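Local coordinates for protein 3-oxo-tetronate kinase (Haemophilus influenzae, PDB 1YZY) that catalyses the ATP-dependent phosphorylation of 3-oxo-tetronate to 3-oxo-tetronate 4-phosphate, a step of carbohydrate metabolism, at residues S137-K140 / P146-D149; N260-K265 / A393-N398; K374-G379 / F405-G410. All coordinates share one frame; numbering follows the deposited sequence.

Contact 1 (S137-K140 / P146-D149); sequences SGMK and PMVD
Met139 and Met147 meet twice, once through their backbones and once through their side chains, and together with the main-chain strip beside them they make the tight part of the contact. Met147 N donates to Met139 O over 2.8 Å, with an N-H...O angle of 170°. The donor stands above the carbonyl plane, 44° out of it, and does not follow a lone pair, although the bond is nearly straight at the hydrogen. Two CA-H...O contacts flank it: Pro146 CA lies 3.3 Å from Met139 O, and Lys140 CA lies 3.2 Å from Met147 O. Met139 O therefore receives two neighbouring donors of unequal strength. Pro146 CB extends the strip, resting 3.4 Å from Lys140 O. Beside this pairing the two methionine side chains run in the same direction, and Met139 CE reaches Met147 CG at 3.8 Å. Both chains are folded at their second and third torsions, which keeps them compact; Leu134 touches both of them, and Leu155 of helix 152-159 also packs on Met147.

The solvent side is looser. Val148 CG1 comes no nearer than 4.1 Å to Lys140 O. Lys140 touches with its backbone and CB, but its CG lies between the backbone N and the carbonyl carbon (chi1 62°), and the extended chain beyond it leads away from 146-149. Lys140 and Val148 are both exposed.

Ser137 OG accepts from Met139 N at 3.1 Å, which makes an ST turn just ahead of the contact, and is also hydrogen-bonded to Leu134 O. Since the polar link across the segments runs entirely between main-chain atoms, the chemistry implies a loop closed on itself by backbone pairing next to a small apolar cluster with Leu134 and Leu155, remote from the annotated ATP-binding residues.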
ATOM      1  N   SER A 137     -15.195   2.476  18.889  1.00 23.62           N
ATOM      2  CA  SER A 137     -15.117   1.534  17.783  1.00 21.73           C
ATOM      3  C   SER A 137     -14.429   0.236  18.216  1.00 25.95           C
ATOM      4  O   SER A 137     -14.270  -0.031  19.408  1.00 27.88           O
ATOM      5  CB  SER A 137     -14.345   2.167  16.622  1.00 22.67           C
ATOM      6  OG  SER A 137     -12.960   2.289  16.917  1.00 23.42           O
ATOM      7  N   GLY A 138     -14.103  -0.610  17.243  1.00 26.28           N
ATOM      8  CA  GLY A 138     -13.412  -1.847  17.555  1.00 29.31           C
ATOM      9  C   GLY A 138     -12.000  -1.541  18.029  1.00 27.76           C
ATOM     10  O   GLY A 138     -11.390  -2.341  18.733  1.00 28.86           O
ATOM     11  N   MET A 139     -11.480  -0.380  17.637  1.00 23.13           N
ATOM     12  CA  MET A 139     -10.139   0.049  18.025  1.00 17.61           C
ATOM     13  C   MET A 139      -9.929   0.109  19.533  1.00 22.88           C
ATOM     14  O   MET A 139      -8.794   0.001  20.008  1.00 19.27           O
ATOM     15  CB  MET A 139      -9.810   1.414  17.421  1.00 22.78           C
ATOM     16  CG  MET A 139      -9.528   1.390  15.927  1.00 15.42           C
ATOM     17  SD  MET A 139      -8.243   0.203  15.417  1.00 20.91           S
ATOM     18  CE  MET A 139      -6.767   0.936  16.106  1.00 12.33           C
ATOM     19  N   LYS A 140     -11.010   0.274  20.287  1.00 21.42           N
ATOM     20  CA  LYS A 140     -10.896   0.355  21.734  1.00 25.59           C
ATOM     21  C   LYS A 140     -10.240  -0.899  22.298  1.00 26.19           C
ATOM     22  O   LYS A 140      -9.514  -0.830  23.287  1.00 29.49           O
ATOM     23  CB  LYS A 140     -12.260   0.583  22.387  1.00 28.33           C
ATOM     24  CG  LYS A 140     -13.278  -0.519  22.151  1.00 36.78           C
ATOM     25  CD  LYS A 140     -14.576  -0.231  22.899  1.00 47.28           C
ATOM     26  CE  LYS A 140     -15.690  -1.180  22.479  1.00 46.19           C
ATOM     27  NZ  LYS A 140     -16.941  -0.902  23.232  1.00 46.60           N
ATOM     28  N   PRO A 146      -4.516  -0.616  21.252  1.00 28.19           N
ATOM     29  CA  PRO A 146      -5.881  -0.213  21.610  1.00 29.14           C
ATOM     30  C   PRO A 146      -6.001   1.305  21.799  1.00 30.86           C
ATOM     31  O   PRO A 146      -5.105   1.942  22.363  1.00 25.63           O
ATOM     32  CB  PRO A 146      -6.130  -0.986  22.908  1.00 31.52           C
ATOM     33  CG  PRO A 146      -4.763  -1.122  23.499  1.00 27.34           C
ATOM     34  CD  PRO A 146      -3.939  -1.485  22.293  1.00 28.22           C
ATOM     35  N   MET A 147      -7.100   1.873  21.303  1.00 27.03           N
ATOM     36  CA  MET A 147      -7.353   3.314  21.386  1.00 24.21           C
ATOM     37  C   MET A 147      -8.576   3.615  22.258  1.00 21.21           C
ATOM     38  O   MET A 147      -9.712   3.349  21.870  1.00 19.14           O
ATOM     39  CB  MET A 147      -7.563   3.885  19.979  1.00 25.57           C
ATOM     40  CG  MET A 147      -6.521   3.454  18.941  1.00 20.48           C
ATOM     41  SD  MET A 147      -4.812   3.899  19.340  1.00 22.26           S
ATOM     42  CE  MET A 147      -4.786   5.650  18.967  1.00 14.78           C
ATOM     43  N   VAL A 148      -8.340   4.166  23.442  1.00 20.65           N
ATOM     44  CA  VAL A 148      -9.429   4.479  24.365  1.00 26.59           C
ATOM     45  C   VAL A 148      -9.769   5.961  24.461  1.00 24.56           C
ATOM     46  O   VAL A 148     -10.661   6.345  25.213  1.00 28.54           O
ATOM     47  CB  VAL A 148      -9.151   3.933  25.783  1.00 28.07           C
ATOM     48  CG1 VAL A 148      -9.146   2.421  25.764  1.00 26.63           C
ATOM     49  CG2 VAL A 148      -7.824   4.463  26.306  1.00 33.21           C
ATOM     50  N   ASP A 149      -9.030   6.789  23.733  1.00 22.92           N
ATOM     51  CA  ASP A 149      -9.259   8.230  23.710  1.00 24.60           C
ATOM     52  C   ASP A 149      -9.458   8.602  22.242  1.00 21.50           C
ATOM     53  O   ASP A 149      -8.688   8.183  21.384  1.00 21.27           O
ATOM     54  CB  ASP A 149      -8.042   8.967  24.289  1.00 27.07           C
ATOM     55  CG  ASP A 149      -8.321  10.442  24.608  1.00 31.50           C
ATOM     56  OD1 ASP A 149      -9.422  10.945  24.302  1.00 32.95           O
ATOM     57  OD2 ASP A 149      -7.424  11.107  25.171  1.00 27.45           O
TER

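Contact 2 (N260-K265 / A393-N398); sequences NKQVEK and ALKSGN
Lys395 NZ is gripped by three oxygens, and the shortest of the bonds within the contact goes to Gln262 OE1, 2.7 Å away. The nitrogen lies in the carbonyl plane of the amide, on a lone pair, at a C=O...N angle of 140°. The second acceptor is the main chain next door, Ser396 O, 3.0 Å from Lys395 NZ, which the amine approaches tilted 35° from the carbonyl plane. Thr259 OG1, one residue before the 260-265 segment, supplies the third, and the other end of the amide is held too, as Gln262 NE2 donates to Lys401 O.

The two side chains come from opposite directions. Gln262 reaches out from its helix with an extended chain, whereas Lys395 starts from the strand with CG anti to the backbone N and then bends at its second, third and fourth torsions, which together turn the amine to the amide oxygen and to the carbonyl of the next residue. The lysine chain also lies along the amide, as Lys395 CD is 3.5 Å from Gln262 NE2. With the amide oxygen on the lysine and the amide nitrogen on a carbonyl, the rotation of the amide is well defined. Both residues are buried, three oxygens satisfy the amine, and Phe404 touches both side chains.

The Lys395 side chain is about 6 Å from the side chain of Ser254 and at a similar distance from Gly354, both assigned to ATP binding by similarity, as is Gly397. This strand-to-helix lysine-glutamine link thus lies next to the probable ATP site of the nucleotide-binding C-terminal domain.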
ATOM      1  N   ASN A 260     -11.403 -18.817  -5.505  1.00 30.21           N
ATOM      2  CA  ASN A 260     -11.934 -20.059  -6.036  1.00 29.63           C
ATOM      3  C   ASN A 260     -12.908 -19.798  -7.167  1.00 32.71           C
ATOM      4  O   ASN A 260     -12.989 -20.577  -8.115  1.00 33.52           O
ATOM      5  CB  ASN A 260     -12.626 -20.859  -4.946  1.00 28.15           C
ATOM      6  CG  ASN A 260     -11.809 -22.036  -4.498  1.00 33.95           C
ATOM      7  OD1 ASN A 260     -11.883 -23.120  -5.083  1.00 29.43           O
ATOM      8  ND2 ASN A 260     -11.022 -21.842  -3.451  1.00 37.27           N
ATOM      9  N   LYS A 261     -13.667 -18.716  -7.047  1.00 30.64           N
ATOM     10  CA  LYS A 261     -14.631 -18.343  -8.070  1.00 32.83           C
ATOM     11  C   LYS A 261     -13.926 -17.743  -9.280  1.00 34.69           C
ATOM     12  O   LYS A 261     -14.345 -17.969 -10.415  1.00 36.88           O
ATOM     13  CB  LYS A 261     -15.656 -17.353  -7.507  1.00 37.67           C
ATOM     14  CG  LYS A 261     -16.580 -17.958  -6.458  1.00 44.67           C
ATOM     15  CD  LYS A 261     -17.589 -16.943  -5.932  1.00 52.62           C
ATOM     16  CE  LYS A 261     -16.890 -15.775  -5.250  1.00 58.20           C
ATOM     17  NZ  LYS A 261     -17.843 -14.763  -4.724  1.00 63.18           N
ATOM     18  N   GLN A 262     -12.880 -16.958  -9.031  1.00 29.59           N
ATOM     19  CA  GLN A 262     -12.110 -16.321 -10.103  1.00 30.08           C
ATOM     20  C   GLN A 262     -11.377 -17.372 -10.943  1.00 29.68           C
ATOM     21  O   GLN A 262     -11.130 -17.167 -12.134  1.00 29.98           O
ATOM     22  CB  GLN A 262     -11.109 -15.308  -9.521  1.00 25.38           C
ATOM     23  CG  GLN A 262     -11.756 -14.102  -8.843  1.00 23.58           C
ATOM     24  CD  GLN A 262     -10.759 -13.258  -8.064  1.00 27.99           C
ATOM     25  OE1 GLN A 262      -9.980 -13.777  -7.274  1.00 34.36           O
ATOM     26  NE2 GLN A 262     -10.773 -11.957  -8.295  1.00 29.62           N
ATOM     27  N   VAL A 263     -10.992 -18.471 -10.297  1.00 30.99           N
ATOM     28  CA  VAL A 263     -10.301 -19.580 -10.959  1.00 32.10           C
ATOM     29  C   VAL A 263     -11.329 -20.396 -11.744  1.00 34.67           C
ATOM     30  O   VAL A 263     -11.096 -20.785 -12.886  1.00 31.72           O
ATOM     31  CB  VAL A 263      -9.591 -20.504  -9.918  1.00 29.27           C
ATOM     32  CG1 VAL A 263      -9.130 -21.798 -10.571  1.00 31.53           C
ATOM     33  CG2 VAL A 263      -8.400 -19.783  -9.288  1.00 26.12           C
ATOM     34  N   GLU A 264     -12.459 -20.656 -11.100  1.00 36.00           N
ATOM     35  CA  GLU A 264     -13.553 -21.414 -11.682  1.00 39.81           C
ATOM     36  C   GLU A 264     -14.117 -20.711 -12.926  1.00 41.20           C
ATOM     37  O   GLU A 264     -14.675 -21.357 -13.820  1.00 44.86           O
ATOM     38  CB  GLU A 264     -14.649 -21.582 -10.629  1.00 42.97           C
ATOM     39  CG  GLU A 264     -15.247 -22.975 -10.538  1.00 61.65           C
ATOM     40  CD  GLU A 264     -16.335 -23.220 -11.568  1.00 68.70           C
ATOM     41  OE1 GLU A 264     -17.503 -22.878 -11.284  1.00 74.97           O
ATOM     42  OE2 GLU A 264     -16.027 -23.760 -12.654  1.00 71.78           O
ATOM     43  N   LYS A 265     -13.977 -19.391 -12.973  1.00 40.96           N
ATOM     44  CA  LYS A 265     -14.480 -18.601 -14.092  1.00 41.92           C
ATOM     45  C   LYS A 265     -13.429 -18.462 -15.199  1.00 40.62           C
ATOM     46  O   LYS A 265     -13.770 -18.347 -16.386  1.00 42.70           O
ATOM     47  CB  LYS A 265     -14.924 -17.220 -13.586  1.00 45.54           C
ATOM     48  CG  LYS A 265     -16.192 -16.660 -14.235  1.00 53.94           C
ATOM     49  CD  LYS A 265     -15.889 -15.793 -15.450  1.00 60.55           C
ATOM     50  CE  LYS A 265     -17.147 -15.080 -15.940  1.00 66.56           C
ATOM     51  NZ  LYS A 265     -16.854 -14.063 -16.995  1.00 69.48           N
ATOM     52  N   ALA A 393       0.772  -8.181 -11.381  1.00 18.05           N
ATOM     53  CA  ALA A 393      -0.536  -7.849 -10.831  1.00 18.59           C
ATOM     54  C   ALA A 393      -0.683  -8.805  -9.658  1.00 19.57           C
ATOM     55  O   ALA A 393      -0.896 -10.004  -9.845  1.00 16.78           O
ATOM     56  CB  ALA A 393      -1.639  -8.094 -11.857  1.00 14.27           C
ATOM     57  N   LEU A 394      -0.518  -8.268  -8.453  1.00 18.91           N
ATOM     58  CA  LEU A 394      -0.597  -9.056  -7.230  1.00 20.14           C
ATOM     59  C   LEU A 394      -1.981  -8.938  -6.599  1.00 26.37           C
ATOM     60  O   LEU A 394      -2.341  -7.887  -6.060  1.00 27.73           O
ATOM     61  CB  LEU A 394       0.483  -8.574  -6.259  1.00 19.46           C
ATOM     62  CG  LEU A 394       1.845  -8.294  -6.912  1.00 14.69           C
ATOM     63  CD1 LEU A 394       2.795  -7.669  -5.901  1.00 15.39           C
ATOM     64  CD2 LEU A 394       2.444  -9.569  -7.508  1.00 16.67           C
ATOM     65  N   LYS A 395      -2.765 -10.009  -6.680  1.00 27.63           N
ATOM     66  CA  LYS A 395      -4.113 -10.006  -6.132  1.00 30.13           C
ATOM     67  C   LYS A 395      -4.277 -10.789  -4.831  1.00 28.28           C
ATOM     68  O   LYS A 395      -4.307 -12.018  -4.851  1.00 22.65           O
ATOM     69  CB  LYS A 395      -5.105 -10.557  -7.166  1.00 33.68           C
ATOM     70  CG  LYS A 395      -6.575 -10.442  -6.741  1.00 35.03           C
ATOM     71  CD  LYS A 395      -7.413 -11.605  -7.253  1.00 35.31           C
ATOM     72  CE  LYS A 395      -7.174 -12.881  -6.450  1.00 31.58           C
ATOM     73  NZ  LYS A 395      -8.194 -13.099  -5.389  1.00 33.25           N
ATOM     74  N   SER A 396      -4.434 -10.084  -3.711  1.00 35.74           N
ATOM     75  CA  SER A 396      -4.651 -10.761  -2.433  1.00 39.15           C
ATOM     76  C   SER A 396      -6.006 -11.488  -2.615  1.00 35.53           C
ATOM     77  O   SER A 396      -6.768 -11.218  -3.546  1.00 37.46           O
ATOM     78  CB  SER A 396      -4.622  -9.778  -1.259  1.00 44.16           C
ATOM     79  OG  SER A 396      -3.486 -10.003  -0.429  1.00 54.47           O
ATOM     80  N   GLY A 397      -6.218 -12.478  -1.756  1.00 39.53           N
ATOM     81  CA  GLY A 397      -7.380 -13.358  -1.899  1.00 37.62           C
ATOM     82  C   GLY A 397      -8.766 -12.726  -1.945  1.00 39.49           C
ATOM     83  O   GLY A 397      -9.675 -13.294  -2.546  1.00 38.06           O
ATOM     84  N   ASN A 398      -8.952 -11.568  -1.323  1.00 40.57           N
ATOM     85  CA  ASN A 398     -10.274 -10.952  -1.301  1.00 39.99           C
ATOM     86  C   ASN A 398     -10.636  -9.954  -2.396  1.00 39.32           C
ATOM     87  O   ASN A 398     -11.819  -9.739  -2.670  1.00 36.66           O
ATOM     88  CB  ASN A 398     -10.527 -10.311   0.061  1.00 49.76           C
ATOM     89  CG  ASN A 398     -10.880 -11.326   1.128  1.00 52.73           C
ATOM     90  OD1 ASN A 398     -11.420 -12.396   0.836  1.00 52.77           O
ATOM     91  ND2 ASN A 398     -10.603 -10.981   2.382  1.00 55.88           N
TER

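Contact 3 (K374-G379 / F405-G410); sequences KQIAPG and FEYAQG
Ile376 alone carries the 374-379 side, meeting Ala408 and Tyr407, and its contacts fall into two kinds. The first is apolar packing. The branch methyl Ile376 CG2 sits 3.7 Å from Ala408 CA, close against the helix backbone, and 3.8 Å from Ala408 CB. The longer branch reaches the same methyl, with Ile376 CD1 also 3.8 Å from Ala408 CB, and both arms of the isoleucine come to rest on the same side of the alanine methyl. The forked shape follows from the torsion: at chi1 -63° CG2 is anti to the backbone N while CG1 stands beside it. Ile376 CG2 also meets the ring, 4.0 Å from Tyr407 CD2. The CA atoms of Ile376 and Ala408 are 5.7 Å apart, the nearest CA pair across the contact.

The second kind is a carbonyl at a ring edge. Ile376 O lies in the plane of the Tyr407 ring and 3.2 Å from Tyr407 CE2, with Tyr407 CD2 a little farther at 3.6 Å. Tyr407 reaches this position with CG anti to its backbone N (chi1 -176°), which swings the ring across to the 374-379 segment. A carbonyl oxygen set against polarised ring C-H groups is probably mildly attractive.

The chain turns a corner at Ile376, where Ile376 and Ala377 form a classic beta bulge against strand 380-385. Met411 touches Ile376 just beyond the helix. Taken together, the chemistry implies that between these two segments the joining is by buried apolar contact and a weak ring-edge approach, while a hydrogen bond to the helix comes from strand 380-385, where Trp382 NE1 bonds Ala408 O.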
ATOM      1  N   LYS A 374      -2.023   1.590 -13.695  1.00 18.87           N
ATOM      2  CA  LYS A 374      -3.481   1.534 -13.763  1.00 24.48           C
ATOM      3  C   LYS A 374      -4.146   0.507 -12.864  1.00 22.22           C
ATOM      4  O   LYS A 374      -3.718  -0.640 -12.773  1.00 24.33           O
ATOM      5  CB  LYS A 374      -3.932   1.348 -15.204  1.00 23.45           C
ATOM      6  CG  LYS A 374      -5.292   1.931 -15.512  1.00 30.40           C
ATOM      7  CD  LYS A 374      -5.370   2.248 -16.986  1.00 31.16           C
ATOM      8  CE  LYS A 374      -6.755   2.671 -17.396  1.00 38.85           C
ATOM      9  NZ  LYS A 374      -6.812   2.804 -18.877  1.00 35.91           N
ATOM     10  N   GLN A 375      -5.222   0.941 -12.221  1.00 21.54           N
ATOM     11  CA  GLN A 375      -5.982   0.112 -11.305  1.00 25.94           C
ATOM     12  C   GLN A 375      -6.861  -0.915 -12.015  1.00 26.93           C
ATOM     13  O   GLN A 375      -7.777  -0.559 -12.757  1.00 24.58           O
ATOM     14  CB  GLN A 375      -6.832   1.008 -10.396  1.00 23.42           C
ATOM     15  CG  GLN A 375      -7.644   0.277  -9.338  1.00 24.52           C
ATOM     16  CD  GLN A 375      -8.314   1.223  -8.347  1.00 24.56           C
ATOM     17  OE1 GLN A 375      -7.653   1.849  -7.520  1.00 22.32           O
ATOM     18  NE2 GLN A 375      -9.632   1.320  -8.425  1.00 18.10           N
ATOM     19  N   ILE A 376      -6.551  -2.190 -11.797  1.00 26.84           N
ATOM     20  CA  ILE A 376      -7.305  -3.297 -12.376  1.00 26.65           C
ATOM     21  C   ILE A 376      -8.584  -3.446 -11.564  1.00 29.00           C
ATOM     22  O   ILE A 376      -9.665  -3.674 -12.106  1.00 32.62           O
ATOM     23  CB  ILE A 376      -6.505  -4.623 -12.288  1.00 19.93           C
ATOM     24  CG1 ILE A 376      -5.227  -4.524 -13.114  1.00 26.85           C
ATOM     25  CG2 ILE A 376      -7.346  -5.791 -12.766  1.00 20.60           C
ATOM     26  CD1 ILE A 376      -4.301  -5.687 -12.905  1.00 30.20           C
ATOM     27  N   ALA A 377      -8.427  -3.362 -10.250  1.00 26.90           N
ATOM     28  CA  ALA A 377      -9.528  -3.465  -9.303  1.00 26.51           C
ATOM     29  C   ALA A 377      -9.077  -2.717  -8.047  1.00 28.11           C
ATOM     30  O   ALA A 377      -7.883  -2.448  -7.879  1.00 31.56           O
ATOM     31  CB  ALA A 377      -9.821  -4.933  -8.983  1.00 20.17           C
ATOM     32  N   PRO A 378     -10.024  -2.328  -7.172  1.00 32.28           N
ATOM     33  CA  PRO A 378      -9.601  -1.610  -5.964  1.00 29.73           C
ATOM     34  C   PRO A 378      -8.612  -2.472  -5.188  1.00 26.31           C
ATOM     35  O   PRO A 378      -8.929  -3.604  -4.804  1.00 28.96           O
ATOM     36  CB  PRO A 378     -10.916  -1.424  -5.195  1.00 31.65           C
ATOM     37  CG  PRO A 378     -11.942  -1.365  -6.278  1.00 33.27           C
ATOM     38  CD  PRO A 378     -11.490  -2.481  -7.201  1.00 28.64           C
ATOM     39  N   GLY A 379      -7.413  -1.936  -4.988  1.00 29.01           N
ATOM     40  CA  GLY A 379      -6.379  -2.655  -4.265  1.00 27.04           C
ATOM     41  C   GLY A 379      -5.467  -3.482  -5.154  1.00 30.89           C
ATOM     42  O   GLY A 379      -4.498  -4.066  -4.671  1.00 29.92           O
ATOM     43  N   PHE A 405      -9.102 -12.456 -13.490  1.00 19.63           N
ATOM     44  CA  PHE A 405      -7.994 -12.900 -14.341  1.00 22.17           C
ATOM     45  C   PHE A 405      -8.016 -12.438 -15.782  1.00 23.62           C
ATOM     46  O   PHE A 405      -7.022 -11.884 -16.255  1.00 21.71           O
ATOM     47  CB  PHE A 405      -7.783 -14.408 -14.252  1.00 19.61           C
ATOM     48  CG  PHE A 405      -7.340 -14.862 -12.898  1.00 16.75           C
ATOM     49  CD1 PHE A 405      -6.309 -14.202 -12.240  1.00 13.39           C
ATOM     50  CD2 PHE A 405      -7.988 -15.907 -12.256  1.00  5.32           C
ATOM     51  CE1 PHE A 405      -5.931 -14.570 -10.960  1.00 15.19           C
ATOM     52  CE2 PHE A 405      -7.619 -16.286 -10.977  1.00 19.62           C
ATOM     53  CZ  PHE A 405      -6.586 -15.613 -10.324  1.00 15.79           C
ATOM     54  N   GLU A 406      -9.133 -12.650 -16.478  1.00 24.32           N
ATOM     55  CA  GLU A 406      -9.229 -12.211 -17.871  1.00 25.64           C
ATOM     56  C   GLU A 406      -9.290 -10.687 -17.982  1.00 20.90           C
ATOM     57  O   GLU A 406      -8.709 -10.104 -18.906  1.00 19.08           O
ATOM     58  CB  GLU A 406     -10.416 -12.861 -18.591  1.00 33.03           C
ATOM     59  CG  GLU A 406     -11.787 -12.542 -18.036  1.00 39.86           C
ATOM     60  CD  GLU A 406     -12.901 -13.062 -18.939  1.00 45.71           C
ATOM     61  OE1 GLU A 406     -13.015 -12.582 -20.093  1.00 38.79           O
ATOM     62  OE2 GLU A 406     -13.657 -13.959 -18.498  1.00 50.08           O
ATOM     63  N   TYR A 407      -9.968 -10.049 -17.027  1.00 21.95           N
ATOM     64  CA  TYR A 407     -10.088  -8.589 -17.014  1.00 26.67           C
ATOM     65  C   TYR A 407      -8.725  -7.905 -16.915  1.00 27.69           C
ATOM     66  O   TYR A 407      -8.453  -6.947 -17.647  1.00 26.07           O
ATOM     67  CB  TYR A 407     -10.983  -8.108 -15.867  1.00 31.95           C
ATOM     68  CG  TYR A 407     -11.199  -6.616 -15.899  1.00 34.72           C
ATOM     69  CD1 TYR A 407     -11.801  -6.009 -17.003  1.00 40.85           C
ATOM     70  CD2 TYR A 407     -10.740  -5.800 -14.867  1.00 35.27           C
ATOM     71  CE1 TYR A 407     -11.935  -4.628 -17.084  1.00 40.73           C
ATOM     72  CE2 TYR A 407     -10.871  -4.409 -14.935  1.00 38.80           C
ATOM     73  CZ  TYR A 407     -11.468  -3.830 -16.051  1.00 43.69           C
ATOM     74  OH  TYR A 407     -11.584  -2.459 -16.151  1.00 36.59           O
ATOM     75  N   ALA A 408      -7.905  -8.362 -15.972  1.00 24.72           N
ATOM     76  CA  ALA A 408      -6.567  -7.824 -15.777  1.00 27.65           C
ATOM     77  C   ALA A 408      -5.810  -7.775 -17.107  1.00 28.49           C
ATOM     78  O   ALA A 408      -5.027  -6.857 -17.358  1.00 28.81           O
ATOM     79  CB  ALA A 408      -5.813  -8.682 -14.783  1.00 28.51           C
ATOM     80  N   GLN A 409      -6.048  -8.780 -17.949  1.00 32.82           N
ATOM     81  CA  GLN A 409      -5.410  -8.876 -19.258  1.00 35.19           C
ATOM     82  C   GLN A 409      -6.142  -8.070 -20.330  1.00 38.47           C
ATOM     83  O   GLN A 409      -5.519  -7.476 -21.214  1.00 24.25           O
ATOM     84  CB  GLN A 409      -5.341 -10.335 -19.692  1.00 36.71           C
ATOM     85  CG  GLN A 409      -4.686 -11.227 -18.675  1.00 38.37           C
ATOM     86  CD  GLN A 409      -4.581 -12.651 -19.144  1.00 39.75           C
ATOM     87  OE1 GLN A 409      -5.102 -13.562 -18.507  1.00 44.96           O
ATOM     88  NE2 GLN A 409      -3.887 -12.857 -20.261  1.00 38.09           N
ATOM     89  N   GLY A 410      -7.468  -8.081 -20.260  1.00 40.14           N
ATOM     90  CA  GLY A 410      -8.267  -7.357 -21.226  1.00 46.12           C
ATOM     91  C   GLY A 410      -7.903  -5.898 -21.421  1.00 48.33           C
ATOM     92  O   GLY A 410      -7.961  -5.401 -22.543  1.00 49.22           O
TER

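Contact 1 closes in the N-terminal sugar-binding range before the other two begin, and its centre lies 33 Å from that of contact 2 and 35 Å from that of contact 3. Contacts 2 and 3 are neighbours, with centres 11 Å apart. They share the strand region holding 369-375 and 391-395, and strand 391-395 precedes helix 404-410. They touch where Phe405 packs on Gln262 and Val263, where Ala393 meets Ile376, and through a long, weak Lys265-Glu406 ion pair. Contacts 2 and 3 thus adjoin, with segments that alternate along the C-terminal part of the chain, while contact 1 belongs to a separate surface loop.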